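PDB 3QKI: glucose-6-phosphate isomerase from Plasmodium falciparum, which probably catalyses the interconversion of alpha-D-glucose 6-phosphate and beta-D-fructose 6-phosphate, an early step of glycolysis. Local coordinates for residues A[118-123]-A[138-143]; A[79-84]-A[364-369]; A[263-268]-A[293-298]; A[192-195]-A[199-202]; A[495-498]-A[504-507]. All coordinates share one frame; numbering follows the deposited sequence.

Interaction 1 of 5, residues A[118-123]-A[138-143]; sequences IPIEKI and DVHGVL
The imidazole of His140 is sandwiched between Ile120, whose CD1 lies over one face, and Val139 CG1 of its own helix, set toward the rim of the opposite face, while the carbonyl of Ile118 meets the ring edge in its plane. This histidine docks a surface loop, tightened by the 3-10 turn 120-122, onto helix 135-154. The hydrogen bond from NE2 of His140 to O of Ile118 is short, 2.8 Å, though bent to 140° at the hydrogen. His140 CG stands beside its backbone N (chi1 -70°), sending the ring outward from the helix to the loop. On the Ile120 side, CG1 anti to the backbone N, with chi2 turned to 92°, brings CD1 over the ring: CD1 lies 3.9 Å from the centroid of the His140 ring, a CH-pi contact. The ring is thus held in rotation by a bond at its edge and by carbon on both faces. The loop keeps its own bonds, Lys122 N to Pro119 O and Ile123 N to Ile120 O, and Ile118 also rests on His341 of helix 330-349. Ile123 CD1 approaches His140 CD2 obliquely, at 4.2 Å, from the side of the ring that Ile120 covers.

Interaction 2 of 5, residues A[79-84]-A[364-369]; sequences NKLVEY and SFYNSH
Leu81 and Tyr84, one turn apart on helix 75-87, meet Tyr366 and Phe365 of helix 356-371, and all four side chains are buried. The closest packing is between the rings, where Tyr84 OH comes 3.5 Å from Phe365 CZ. Phe365 CE2 lies over one face of the Tyr84 ring, toward its rim, 3.6 Å from Tyr84 CE1. The two planes are nearly parallel, 15° apart, but slid so far that the rings barely overlap. Both rings leave their helices with CG anti to the backbone N (chi1 176° for Tyr84), which turns each toward the other helix. The hydroxyl of Tyr84 passes over to the backbone O of Leu543, so its polar end is satisfied inside the protein. Beside this pair, Leu81 lays CD1 3.8 Å from Tyr366 CB and crosses that side chain at about a right angle; Tyr366 OH bonds to Arg72 O. Looser is the approach of Leu81 CD2 to Phe365 CD2, 4.4 Å, at the edge of the ring. The outer side of helix 75-87 is polar: Lys80 NZ forms a salt bridge with Glu83 OE1 at 2.8 Å, and another with Glu31. The segment axes come within 11.6 Å at 99°, a nearly perpendicular helix-helix packing held by one leucine and three aromatic side chains, in which helix 75-87 lies across the helix leading into strand 375-380 of the mixed sheet.

Interaction 3 of 5, residues A[263-268]-A[293-298]; sequences SIKKWL and DEFGIS
Lys265 NZ donates a 2.9 Å hydrogen bond to the backbone O of Phe295. The acceptor belongs to the C-terminal end of helix 289-295, where Gly296, with positive phi, closes the helix in a Schellman motif. A positive ammonium group at this end is consistent with a favourable interaction with the partial negative charge expected at a helix C-terminus. The nitrogen does not come in the plane of the carbonyl but from above it, 42° out. The same lysine covers the Phe295 ring. Its chain is extended from CB outward, CG being anti to the backbone N, and it runs past the aromatic side chain in the opposite direction. NZ reaches a point over the ring face, 4.7 Å from the centroid of the Phe295 ring in a cation-pi interaction, and CD makes an off-centre CH-pi contact, coming 3.8 Å from Phe295 CE2. One side chain therefore joins ring and carbonyl of the same residue. Helix 255-268 connects strands 243-248 and 282-285 of the parallel five-stranded sheet, a beta-alpha-beta crossover, and Phe295 packs between that helix (Met258, Ala261) and Met282 and Ile247 of these strands. The side chain of Phe295 lies about 10 Å from that of Ser249, a residue of the beta-D-fructose 6-phosphate site, which is not occupied in this chain. Elsewhere on helix 255-268, Ser263 OG bonds to Asn464 of the second subunit. The turn after Phe295 is tied back by Gly296 N, bonded to Asp293 O at 2.9 Å.

Interaction 4 of 5, residues A[192-195]-A[199-202]; sequences YYNM and KNEK
Asn194 and Asn200 both carry CG beside the backbone N and anti to the carbonyl carbon (chi1 -64° for Asn200), which brings the Asn200 amide up against the Asn194 carbonyl O while the two side chains cross obliquely, their amide planes 30° apart. Met195, bent at chi2 and chi3, brings SD alongside Asn200, 4.1 Å from Asn200 CB. The main bond is from Asn200 N to Asn194 O, 2.8 Å long and nearly straight at 166°. That same oxygen has Asn200 CG only 3.1 Å away, and Asn200 OD1 rests 3.3 Å from Asn194 CB. Here helix 179-197, which follows strand 168-172 of the parallel sheet, widens to a pi-type turn at 192-195 shortly before its end, and Lys199 leaves helical geometry with positive phi. The reversal lets Lys199 CA point its hydrogen at Met195 O, 3.4 Å away. Met195 O also accepts from a water at 2.6 Å, which donates its second hydrogen to Asn200 O at 2.7 Å and so bridges helix end and loop. The amides have further partners: Asn200 OD1 takes a bond from Asn210 ND2, while Asn194 OD1 is bonded to Tyr212 OH and Asn194 ND2 to His452 O. One residue back, Tyr193 packs on Gln236 of the second subunit.

Interaction 5 of 5, residues A[495-498]-A[504-507]; sequences NKMS and HKVF
Met497 and Lys505 reach toward each other from the two limbs of a surface loop and meet tip to tip. Met497 is extended throughout, with CG anti to the backbone N (chi1 -175°), which drives the sulfur straight out from the chain. Lys505 starts differently: CG lies beside its backbone N (chi1 -69°), after which the chain also runs fully extended. Where they meet, Met497 SD lies 3.5 Å from Lys505 CE and 3.6 Å from Lys505 NZ, while the terminal methyl of Met497 stands 4.0 Å from Lys505 CE. The contact is thus between the sulfur and the last carbon and ammonium of the lysine, and no direct hydrogen bond joins the segments. The loop follows helix 485-495, whose end is marked by the positive phi of Lys496, and leads toward strand 513-518 of the mixed sheet; residues 504-505 are the end of a short 3-10 turn. Asn495, the last helical residue, approaches the lysine less closely. A water accepts from Asn495 ND2 at 2.8 Å and from Lys505 NZ at 2.8 Å, linking the two groups, whose nitrogens are 4.3 Å apart, although Asn495 was modelled in two conformers and this bridge need not be always present. Lys505 also touches Val488 of helix 485-495 and makes a cation-pi interaction with Trp552 of the second subunit. Next to it, His504 NE2 bonds to Asn408 OD1 of the second subunit, and Met497 packs against Thr106 of that subunit.

Overall arrangement
The five contacts are scattered and none touches another. Interactions 1, 4 and 3 follow in that order along the sequence, between the two helices joined by interaction 2; interaction 5 comes afterwards. Interactions 3 and 4 involve helices following strands of the parallel sheet, their nearest atoms about 17 Å apart. Interactions 2 and 5, also about 17 Å apart at nearest atoms, lie beside the mixed sheet: helix 75-87 follows strand 64-70, while helix 356-371 and the loop of interaction 5 lead to strands 375-380 and 513-518. Interactions 3 and 5, with centres 65 Å apart on opposite sides of the chain's centre, both touch the second subunit, as does interaction 4: the dimer interface is extensive.

Interaction 1 of 5, residues A[118-123]-A[138-143]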
# COMPACT_ATOMS: atom_id res chain seq x y z
N ILE A 118 -21.53 -21.54 5.53
CA ILE A 118 -22.61 -22.14 6.33
C ILE A 118 -22.08 -23.54 6.78
O ILE A 118 -21.58 -24.29 5.93
CB ILE A 118 -23.95 -22.22 5.54
CG1 ILE A 118 -24.49 -20.81 5.26
CG2 ILE A 118 -25.00 -23.09 6.29
CD1 ILE A 118 -25.67 -20.74 4.23
N PRO A 119 -22.05 -23.85 8.10
CA PRO A 119 -21.51 -25.16 8.54
C PRO A 119 -22.41 -26.33 8.15
O PRO A 119 -23.60 -26.14 7.89
CB PRO A 119 -21.36 -25.01 10.06
CG PRO A 119 -22.37 -23.98 10.44
CD PRO A 119 -22.59 -23.08 9.24
N ILE A 120 -21.83 -27.53 8.08
CA ILE A 120 -22.48 -28.78 7.70
C ILE A 120 -23.78 -29.08 8.46
O ILE A 120 -24.73 -29.54 7.84
CB ILE A 120 -21.48 -29.99 7.66
CG1 ILE A 120 -22.05 -31.19 6.88
CG2 ILE A 120 -21.01 -30.40 9.05
CD1 ILE A 120 -21.74 -31.24 5.48
N GLU A 121 -23.85 -28.77 9.75
CA GLU A 121 -25.05 -29.04 10.55
C GLU A 121 -26.30 -28.24 10.10
O GLU A 121 -27.43 -28.59 10.46
CB GLU A 121 -24.76 -28.90 12.05
CG GLU A 121 -24.26 -27.53 12.47
CD GLU A 121 -22.75 -27.29 12.48
OE1 GLU A 121 -21.99 -28.07 11.85
OE2 GLU A 121 -22.35 -26.29 13.12
N LYS A 122 -26.09 -27.19 9.26
CA LYS A 122 -27.14 -26.33 8.74
C LYS A 122 -27.41 -26.59 7.24
O LYS A 122 -28.15 -25.83 6.63
CB LYS A 122 -26.79 -24.85 8.98
CG LYS A 122 -26.66 -24.44 10.43
CD LYS A 122 -26.45 -22.93 10.55
CE LYS A 122 -26.18 -22.54 11.99
NZ LYS A 122 -26.32 -21.07 12.21
N ILE A 123 -26.81 -27.66 6.66
CA ILE A 123 -26.95 -28.03 5.24
C ILE A 123 -28.42 -28.12 4.77
O ILE A 123 -28.71 -27.78 3.62
CB ILE A 123 -26.15 -29.32 4.88
CG1 ILE A 123 -25.97 -29.47 3.35
CG2 ILE A 123 -26.77 -30.61 5.54
CD1 ILE A 123 -24.76 -30.31 2.91
N ASP A 138 -22.92 -28.69 -2.89
CA ASP A 138 -21.75 -28.41 -3.73
C ASP A 138 -20.65 -27.79 -2.86
O ASP A 138 -19.49 -28.18 -2.99
CB ASP A 138 -22.12 -27.44 -4.85
CG ASP A 138 -23.02 -28.01 -5.93
OD1 ASP A 138 -22.70 -29.09 -6.45
OD2 ASP A 138 -24.02 -27.34 -6.28
N VAL A 139 -21.03 -26.84 -1.96
CA VAL A 139 -20.12 -26.14 -1.05
C VAL A 139 -19.40 -27.18 -0.19
O VAL A 139 -18.16 -27.20 -0.15
CB VAL A 139 -20.87 -25.08 -0.19
CG1 VAL A 139 -20.00 -24.58 0.98
CG2 VAL A 139 -21.35 -23.90 -1.04
N HIS A 140 -20.18 -28.04 0.49
CA HIS A 140 -19.60 -29.08 1.32
C HIS A 140 -18.87 -30.22 0.61
O HIS A 140 -17.95 -30.78 1.19
CB HIS A 140 -20.55 -29.53 2.42
CG HIS A 140 -20.70 -28.47 3.44
ND1 HIS A 140 -19.75 -28.27 4.42
CD2 HIS A 140 -21.67 -27.54 3.58
CE1 HIS A 140 -20.18 -27.25 5.14
NE2 HIS A 140 -21.33 -26.77 4.67
N GLY A 141 -19.26 -30.52 -0.63
CA GLY A 141 -18.58 -31.51 -1.45
C GLY A 141 -17.15 -31.05 -1.70
O GLY A 141 -16.20 -31.82 -1.53
N VAL A 142 -16.99 -29.75 -2.03
CA VAL A 142 -15.67 -29.15 -2.25
C VAL A 142 -14.87 -29.07 -0.94
O VAL A 142 -13.71 -29.46 -0.93
CB VAL A 142 -15.75 -27.78 -2.98
CG1 VAL A 142 -14.37 -27.12 -3.08
CG2 VAL A 142 -16.35 -27.96 -4.35
N LEU A 143 -15.50 -28.60 0.16
CA LEU A 143 -14.83 -28.50 1.45
C LEU A 143 -14.30 -29.87 1.94
O LEU A 143 -13.17 -29.94 2.40
CB LEU A 143 -15.73 -27.81 2.51
CG LEU A 143 -15.93 -26.31 2.33
CD1 LEU A 143 -16.90 -25.77 3.35
CD2 LEU A 143 -14.61 -25.55 2.43

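Interaction 2 of 5, residues A[79-84]-A[364-369]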
# COMPACT_ATOMS: atom_id res chain seq x y z
N ASN A 79 -29.51 8.02 14.54
CA ASN A 79 -30.87 7.49 14.40
C ASN A 79 -31.45 7.86 13.05
O ASN A 79 -32.12 7.03 12.43
CB ASN A 79 -31.78 7.95 15.54
CG ASN A 79 -31.44 7.31 16.87
OD1 ASN A 79 -30.68 6.34 16.97
ND2 ASN A 79 -31.98 7.87 17.95
N LYS A 80 -31.12 9.07 12.54
CA LYS A 80 -31.58 9.49 11.22
C LYS A 80 -30.91 8.66 10.13
O LYS A 80 -31.55 8.33 9.13
CB LYS A 80 -31.36 10.99 10.99
CG LYS A 80 -31.96 11.53 9.69
CD LYS A 80 -33.48 11.42 9.61
CE LYS A 80 -34.24 12.07 10.77
NZ LYS A 80 -35.69 11.90 10.62
N LEU A 81 -29.60 8.31 10.33
CA LEU A 81 -28.89 7.44 9.39
C LEU A 81 -29.59 6.08 9.32
O LEU A 81 -29.75 5.53 8.23
CB LEU A 81 -27.40 7.30 9.78
CG LEU A 81 -26.49 8.45 9.33
CD1 LEU A 81 -25.17 8.41 10.06
CD2 LEU A 81 -26.26 8.42 7.82
N VAL A 82 -30.07 5.56 10.47
CA VAL A 82 -30.84 4.30 10.55
C VAL A 82 -32.18 4.45 9.81
O VAL A 82 -32.57 3.53 9.09
CB VAL A 82 -30.98 3.79 12.00
CG1 VAL A 82 -31.94 2.59 12.09
CG2 VAL A 82 -29.61 3.45 12.56
N GLU A 83 -32.82 5.64 9.90
CA GLU A 83 -34.06 5.91 9.16
C GLU A 83 -33.77 5.90 7.66
O GLU A 83 -34.62 5.44 6.90
CB GLU A 83 -34.70 7.23 9.57
CG GLU A 83 -35.40 7.15 10.92
CD GLU A 83 -35.99 8.47 11.37
OE1 GLU A 83 -36.43 9.25 10.49
OE2 GLU A 83 -36.00 8.73 12.59
N TYR A 84 -32.59 6.39 7.25
CA TYR A 84 -32.16 6.34 5.85
C TYR A 84 -32.00 4.86 5.38
O TYR A 84 -32.50 4.51 4.32
CB TYR A 84 -30.88 7.16 5.61
CG TYR A 84 -30.40 7.03 4.19
CD1 TYR A 84 -29.44 6.08 3.84
CD2 TYR A 84 -30.98 7.78 3.16
CE1 TYR A 84 -29.03 5.92 2.52
CE2 TYR A 84 -30.59 7.60 1.84
CZ TYR A 84 -29.61 6.68 1.52
OH TYR A 84 -29.18 6.54 0.24
N SER A 364 -19.53 5.45 6.97
CA SER A 364 -18.76 5.66 5.75
C SER A 364 -19.56 6.52 4.75
O SER A 364 -19.01 7.47 4.18
CB SER A 364 -18.41 4.31 5.14
OG SER A 364 -17.66 4.42 3.94
N PHE A 365 -20.84 6.19 4.54
CA PHE A 365 -21.78 6.88 3.67
C PHE A 365 -21.95 8.33 4.13
O PHE A 365 -21.90 9.25 3.31
CB PHE A 365 -23.14 6.13 3.68
CG PHE A 365 -24.26 6.83 2.95
CD1 PHE A 365 -24.33 6.83 1.56
CD2 PHE A 365 -25.26 7.49 3.66
CE1 PHE A 365 -25.38 7.47 0.89
CE2 PHE A 365 -26.29 8.16 3.00
CZ PHE A 365 -26.34 8.15 1.61
N TYR A 366 -22.15 8.54 5.45
CA TYR A 366 -22.32 9.84 6.08
C TYR A 366 -21.07 10.74 5.84
O TYR A 366 -21.22 11.85 5.34
CB TYR A 366 -22.55 9.62 7.58
CG TYR A 366 -22.71 10.88 8.41
CD1 TYR A 366 -23.90 11.60 8.40
CD2 TYR A 366 -21.71 11.28 9.28
CE1 TYR A 366 -24.06 12.74 9.18
CE2 TYR A 366 -21.86 12.42 10.08
CZ TYR A 366 -23.04 13.14 10.03
OH TYR A 366 -23.20 14.25 10.82
N ASN A 367 -19.87 10.23 6.16
CA ASN A 367 -18.61 10.96 5.95
C ASN A 367 -18.39 11.34 4.51
O ASN A 367 -17.99 12.47 4.22
CB ASN A 367 -17.42 10.16 6.47
CG ASN A 367 -17.35 10.14 7.96
OD1 ASN A 367 -17.90 11.02 8.63
ND2 ASN A 367 -16.70 9.13 8.53
N SER A 368 -18.67 10.41 3.60
CA SER A 368 -18.47 10.68 2.17
C SER A 368 -19.53 11.65 1.61
O SER A 368 -19.18 12.61 0.92
CB SER A 368 -18.48 9.37 1.38
OG SER A 368 -18.48 9.61 -0.03
N HIS A 369 -20.83 11.38 1.88
CA HIS A 369 -21.88 12.22 1.33
C HIS A 369 -22.06 13.59 1.94
O HIS A 369 -22.24 14.56 1.21
CB HIS A 369 -23.22 11.46 1.24
CG HIS A 369 -23.30 10.59 0.03
ND1 HIS A 369 -24.27 10.80 -0.94
CD2 HIS A 369 -22.50 9.57 -0.36
CE1 HIS A 369 -24.02 9.90 -1.89
NE2 HIS A 369 -22.97 9.15 -1.58

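Interaction 3 of 5, residues A[263-268]-A[293-298]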
# COMPACT_ATOMS: atom_id res chain seq x y z
N SER A 263 4.52 -20.40 -17.68
CA SER A 263 5.89 -20.09 -17.29
C SER A 263 6.35 -20.97 -16.12
O SER A 263 7.46 -21.49 -16.15
CB SER A 263 6.03 -18.60 -16.97
OG SER A 263 5.65 -17.80 -18.08
N ILE A 264 5.48 -21.16 -15.12
CA ILE A 264 5.80 -21.98 -13.95
C ILE A 264 5.83 -23.47 -14.31
O ILE A 264 6.64 -24.21 -13.74
CB ILE A 264 4.97 -21.61 -12.69
CG1 ILE A 264 5.35 -20.18 -12.21
CG2 ILE A 264 5.11 -22.64 -11.55
CD1 ILE A 264 6.84 -19.98 -11.70
N LYS A 265 4.99 -23.88 -15.27
CA LYS A 265 4.99 -25.27 -15.75
C LYS A 265 6.33 -25.53 -16.48
O LYS A 265 6.91 -26.60 -16.30
CB LYS A 265 3.80 -25.53 -16.68
CG LYS A 265 3.69 -26.98 -17.13
CD LYS A 265 2.54 -27.12 -18.11
CE LYS A 265 2.24 -28.55 -18.43
NZ LYS A 265 1.31 -28.64 -19.59
N LYS A 266 6.84 -24.55 -17.26
CA LYS A 266 8.14 -24.63 -17.93
C LYS A 266 9.25 -24.75 -16.86
O LYS A 266 10.13 -25.59 -17.01
CB LYS A 266 8.41 -23.40 -18.82
CG LYS A 266 7.60 -23.39 -20.11
CD LYS A 266 8.32 -24.05 -21.25
CE LYS A 266 7.40 -24.32 -22.43
NZ LYS A 266 7.07 -23.08 -23.18
N TRP A 267 9.18 -23.95 -15.77
CA TRP A 267 10.14 -24.00 -14.66
C TRP A 267 10.09 -25.39 -13.98
O TRP A 267 11.15 -25.98 -13.74
CB TRP A 267 9.88 -22.87 -13.66
CG TRP A 267 10.68 -22.96 -12.38
CD1 TRP A 267 12.00 -22.64 -12.21
CD2 TRP A 267 10.20 -23.39 -11.10
NE1 TRP A 267 12.38 -22.87 -10.91
CE2 TRP A 267 11.29 -23.30 -10.20
CE3 TRP A 267 8.97 -23.88 -10.63
CZ2 TRP A 267 11.16 -23.60 -8.84
CZ3 TRP A 267 8.84 -24.19 -9.28
CH2 TRP A 267 9.93 -24.06 -8.40
N LEU A 268 8.87 -25.90 -13.68
CA LEU A 268 8.73 -27.24 -13.08
C LEU A 268 9.37 -28.31 -14.00
O LEU A 268 10.07 -29.20 -13.51
CB LEU A 268 7.25 -27.64 -12.86
CG LEU A 268 6.47 -27.03 -11.69
CD1 LEU A 268 5.03 -27.56 -11.70
CD2 LEU A 268 7.13 -27.34 -10.33
N ASP A 293 -7.74 -30.15 -17.92
CA ASP A 293 -7.36 -31.42 -18.52
C ASP A 293 -6.24 -31.21 -19.55
O ASP A 293 -5.20 -31.86 -19.47
CB ASP A 293 -8.57 -32.08 -19.18
CG ASP A 293 -8.81 -33.49 -18.73
OD1 ASP A 293 -8.83 -33.74 -17.49
OD2 ASP A 293 -8.99 -34.36 -19.61
N GLU A 294 -6.43 -30.24 -20.46
CA GLU A 294 -5.46 -29.89 -21.51
C GLU A 294 -4.13 -29.45 -20.91
O GLU A 294 -3.07 -29.73 -21.49
CB GLU A 294 -6.02 -28.75 -22.37
CG GLU A 294 -6.44 -29.24 -23.75
CD GLU A 294 -7.41 -28.34 -24.49
OE1 GLU A 294 -8.53 -28.81 -24.80
OE2 GLU A 294 -7.05 -27.18 -24.78
N PHE A 295 -4.19 -28.77 -19.75
CA PHE A 295 -3.02 -28.27 -19.05
C PHE A 295 -2.22 -29.41 -18.42
O PHE A 295 -1.05 -29.24 -18.08
CB PHE A 295 -3.44 -27.22 -17.99
CG PHE A 295 -2.33 -26.26 -17.63
CD1 PHE A 295 -2.09 -25.13 -18.40
CD2 PHE A 295 -1.50 -26.51 -16.54
CE1 PHE A 295 -1.04 -24.26 -18.07
CE2 PHE A 295 -0.43 -25.66 -16.25
CZ PHE A 295 -0.22 -24.53 -17.01
N GLY A 296 -2.85 -30.58 -18.26
CA GLY A 296 -2.20 -31.73 -17.67
C GLY A 296 -2.46 -31.86 -16.18
O GLY A 296 -1.72 -32.57 -15.49
N ILE A 297 -3.53 -31.22 -15.69
CA ILE A 297 -3.93 -31.32 -14.30
C ILE A 297 -4.89 -32.50 -14.14
O ILE A 297 -5.83 -32.63 -14.92
CB ILE A 297 -4.50 -29.97 -13.79
CG1 ILE A 297 -3.37 -28.90 -13.79
CG2 ILE A 297 -5.12 -30.10 -12.39
CD1 ILE A 297 -3.85 -27.52 -13.83
N SER A 298 -4.62 -33.37 -13.18
CA SER A 298 -5.47 -34.53 -12.89
C SER A 298 -6.85 -34.07 -12.35
O SER A 298 -6.96 -33.00 -11.78
CB SER A 298 -4.75 -35.46 -11.93
OG SER A 298 -5.63 -36.18 -11.09

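Interaction 4 of 5, residues A[192-195]-A[199-202]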
# COMPACT_ATOMS: atom_id res chain seq x y z
N TYR A 192 -0.27 -19.52 13.79
CA TYR A 192 -0.08 -20.92 13.55
C TYR A 192 1.34 -21.39 13.99
O TYR A 192 1.44 -22.35 14.75
CB TYR A 192 -0.36 -21.19 12.07
CG TYR A 192 0.12 -22.53 11.56
CD1 TYR A 192 -0.55 -23.71 11.90
CD2 TYR A 192 1.21 -22.62 10.71
CE1 TYR A 192 -0.14 -24.94 11.41
CE2 TYR A 192 1.65 -23.84 10.23
CZ TYR A 192 0.97 -25.00 10.57
OH TYR A 192 1.42 -26.20 10.07
N TYR A 193 2.41 -20.69 13.59
CA TYR A 193 3.77 -21.11 13.99
C TYR A 193 4.01 -21.04 15.49
O TYR A 193 4.63 -21.94 16.05
CB TYR A 193 4.88 -20.27 13.36
CG TYR A 193 4.88 -20.10 11.86
CD1 TYR A 193 4.52 -21.15 11.02
CD2 TYR A 193 5.38 -18.94 11.27
CE1 TYR A 193 4.52 -21.00 9.63
CE2 TYR A 193 5.45 -18.80 9.90
CZ TYR A 193 5.01 -19.82 9.08
OH TYR A 193 5.10 -19.65 7.71
N ASN A 194 3.59 -19.94 16.12
CA ASN A 194 3.87 -19.64 17.52
C ASN A 194 2.96 -20.37 18.51
O ASN A 194 3.47 -20.97 19.46
CB ASN A 194 3.86 -18.12 17.78
CG ASN A 194 4.88 -17.37 16.95
OD1 ASN A 194 5.76 -17.97 16.32
ND2 ASN A 194 4.78 -16.05 16.92
N MET A 195 1.63 -20.25 18.31
CA MET A 195 0.62 -20.84 19.19
C MET A 195 0.41 -22.33 18.94
O MET A 195 0.19 -23.07 19.89
CB MET A 195 -0.70 -20.05 19.11
CG MET A 195 -0.81 -18.93 20.14
SD MET A 195 0.61 -17.80 20.25
CE MET A 195 0.29 -16.72 19.00
N LYS A 199 3.68 -24.04 20.39
CA LYS A 199 2.87 -24.14 21.61
C LYS A 199 3.11 -23.01 22.63
O LYS A 199 3.08 -23.26 23.83
CB LYS A 199 3.03 -25.54 22.26
CG LYS A 199 2.76 -26.71 21.30
CD LYS A 199 2.77 -28.06 22.00
CE LYS A 199 4.15 -28.65 22.22
NZ LYS A 199 4.10 -29.90 23.02
N ASN A 200 3.32 -21.76 22.15
CA ASN A 200 3.52 -20.61 23.03
C ASN A 200 2.25 -20.37 23.82
O ASN A 200 1.16 -20.51 23.28
CB ASN A 200 3.90 -19.34 22.24
CG ASN A 200 5.21 -19.36 21.48
OD1 ASN A 200 5.48 -18.48 20.64
ND2 ASN A 200 6.06 -20.35 21.71
N GLU A 201 2.40 -20.00 25.09
CA GLU A 201 1.29 -19.72 25.99
C GLU A 201 1.29 -18.25 26.42
O GLU A 201 2.37 -17.66 26.57
CB GLU A 201 1.35 -20.65 27.19
CG GLU A 201 0.92 -22.05 26.84
CD GLU A 201 1.06 -23.04 27.98
OE1 GLU A 201 2.18 -23.57 28.16
OE2 GLU A 201 0.06 -23.26 28.70
N LYS A 202 0.08 -17.66 26.59
CA LYS A 202 -0.14 -16.24 26.92
C LYS A 202 0.60 -15.67 28.12
O LYS A 202 0.91 -14.47 28.12
CB LYS A 202 -1.63 -15.87 26.89
CG LYS A 202 -2.06 -15.27 25.55
CD LYS A 202 -3.47 -15.67 25.12
CE LYS A 202 -4.58 -14.89 25.80
NZ LYS A 202 -5.87 -15.06 25.08
O HOH W 1 -0.54 -22.42 22.27

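Interaction 5 of 5, residues A[495-498]-A[504-507]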
# COMPACT_ATOMS: atom_id res chain seq x y z
N ASN A 495 8.52 27.27 25.91
CA ASN A 495 9.30 27.02 24.69
C ASN A 495 9.90 28.29 24.11
O ASN A 495 11.02 28.27 23.60
CB ASN A 495 8.45 26.31 23.62
CG ASN A 495 7.91 24.95 24.00
OD1 ASN A 495 8.34 24.31 24.97
ND2 ASN A 495 6.96 24.48 23.22
N LYS A 496 9.13 29.38 24.13
CA LYS A 496 9.54 30.68 23.62
C LYS A 496 9.93 30.67 22.14
O LYS A 496 10.89 31.32 21.72
CB LYS A 496 10.57 31.36 24.55
CG LYS A 496 9.97 31.68 25.93
CD LYS A 496 10.95 32.31 26.88
CE LYS A 496 10.51 32.21 28.33
NZ LYS A 496 9.29 33.02 28.62
N MET A 497 9.15 29.95 21.32
CA MET A 497 9.33 29.96 19.86
C MET A 497 8.82 31.34 19.42
O MET A 497 7.99 31.95 20.12
CB MET A 497 8.47 28.83 19.23
CG MET A 497 8.66 28.66 17.72
SD MET A 497 7.36 27.61 17.02
CE MET A 497 8.13 27.07 15.53
N SER A 498 9.31 31.85 18.30
CA SER A 498 8.84 33.14 17.79
C SER A 498 7.31 33.08 17.62
O SER A 498 6.79 32.13 17.02
CB SER A 498 9.53 33.48 16.47
OG SER A 498 9.53 34.89 16.30
N HIS A 504 1.53 27.09 12.90
CA HIS A 504 2.08 25.83 12.38
C HIS A 504 1.90 24.65 13.34
O HIS A 504 1.95 23.50 12.92
CB HIS A 504 3.57 26.03 12.05
CG HIS A 504 3.79 27.01 10.95
ND1 HIS A 504 3.81 26.62 9.63
CD2 HIS A 504 4.00 28.35 11.01
CE1 HIS A 504 4.01 27.73 8.93
NE2 HIS A 504 4.13 28.79 9.71
N LYS A 505 1.67 24.93 14.63
CA LYS A 505 1.55 23.91 15.66
C LYS A 505 0.10 23.61 16.10
O LYS A 505 -0.11 22.76 16.98
CB LYS A 505 2.41 24.31 16.86
CG LYS A 505 3.91 24.24 16.58
CD LYS A 505 4.66 24.40 17.89
CE LYS A 505 6.14 24.38 17.70
NZ LYS A 505 6.86 24.62 18.97
N VAL A 506 -0.88 24.27 15.47
CA VAL A 506 -2.30 24.08 15.79
C VAL A 506 -2.81 22.78 15.16
O VAL A 506 -2.47 22.47 14.02
CB VAL A 506 -3.13 25.34 15.37
CG1 VAL A 506 -4.64 25.09 15.39
CG2 VAL A 506 -2.76 26.55 16.23
N PHE A 507 -3.63 22.04 15.91
CA PHE A 507 -4.30 20.83 15.42
C PHE A 507 -5.78 21.11 15.52
O PHE A 507 -6.31 21.16 16.61
CB PHE A 507 -3.94 19.60 16.27
CG PHE A 507 -2.52 19.12 16.13
CD1 PHE A 507 -2.24 17.95 15.44
CD2 PHE A 507 -1.47 19.82 16.72
CE1 PHE A 507 -0.93 17.48 15.34
CE2 PHE A 507 -0.15 19.37 16.59
CZ PHE A 507 0.11 18.20 15.92
O HOH W 2 6.11 26.17 21.15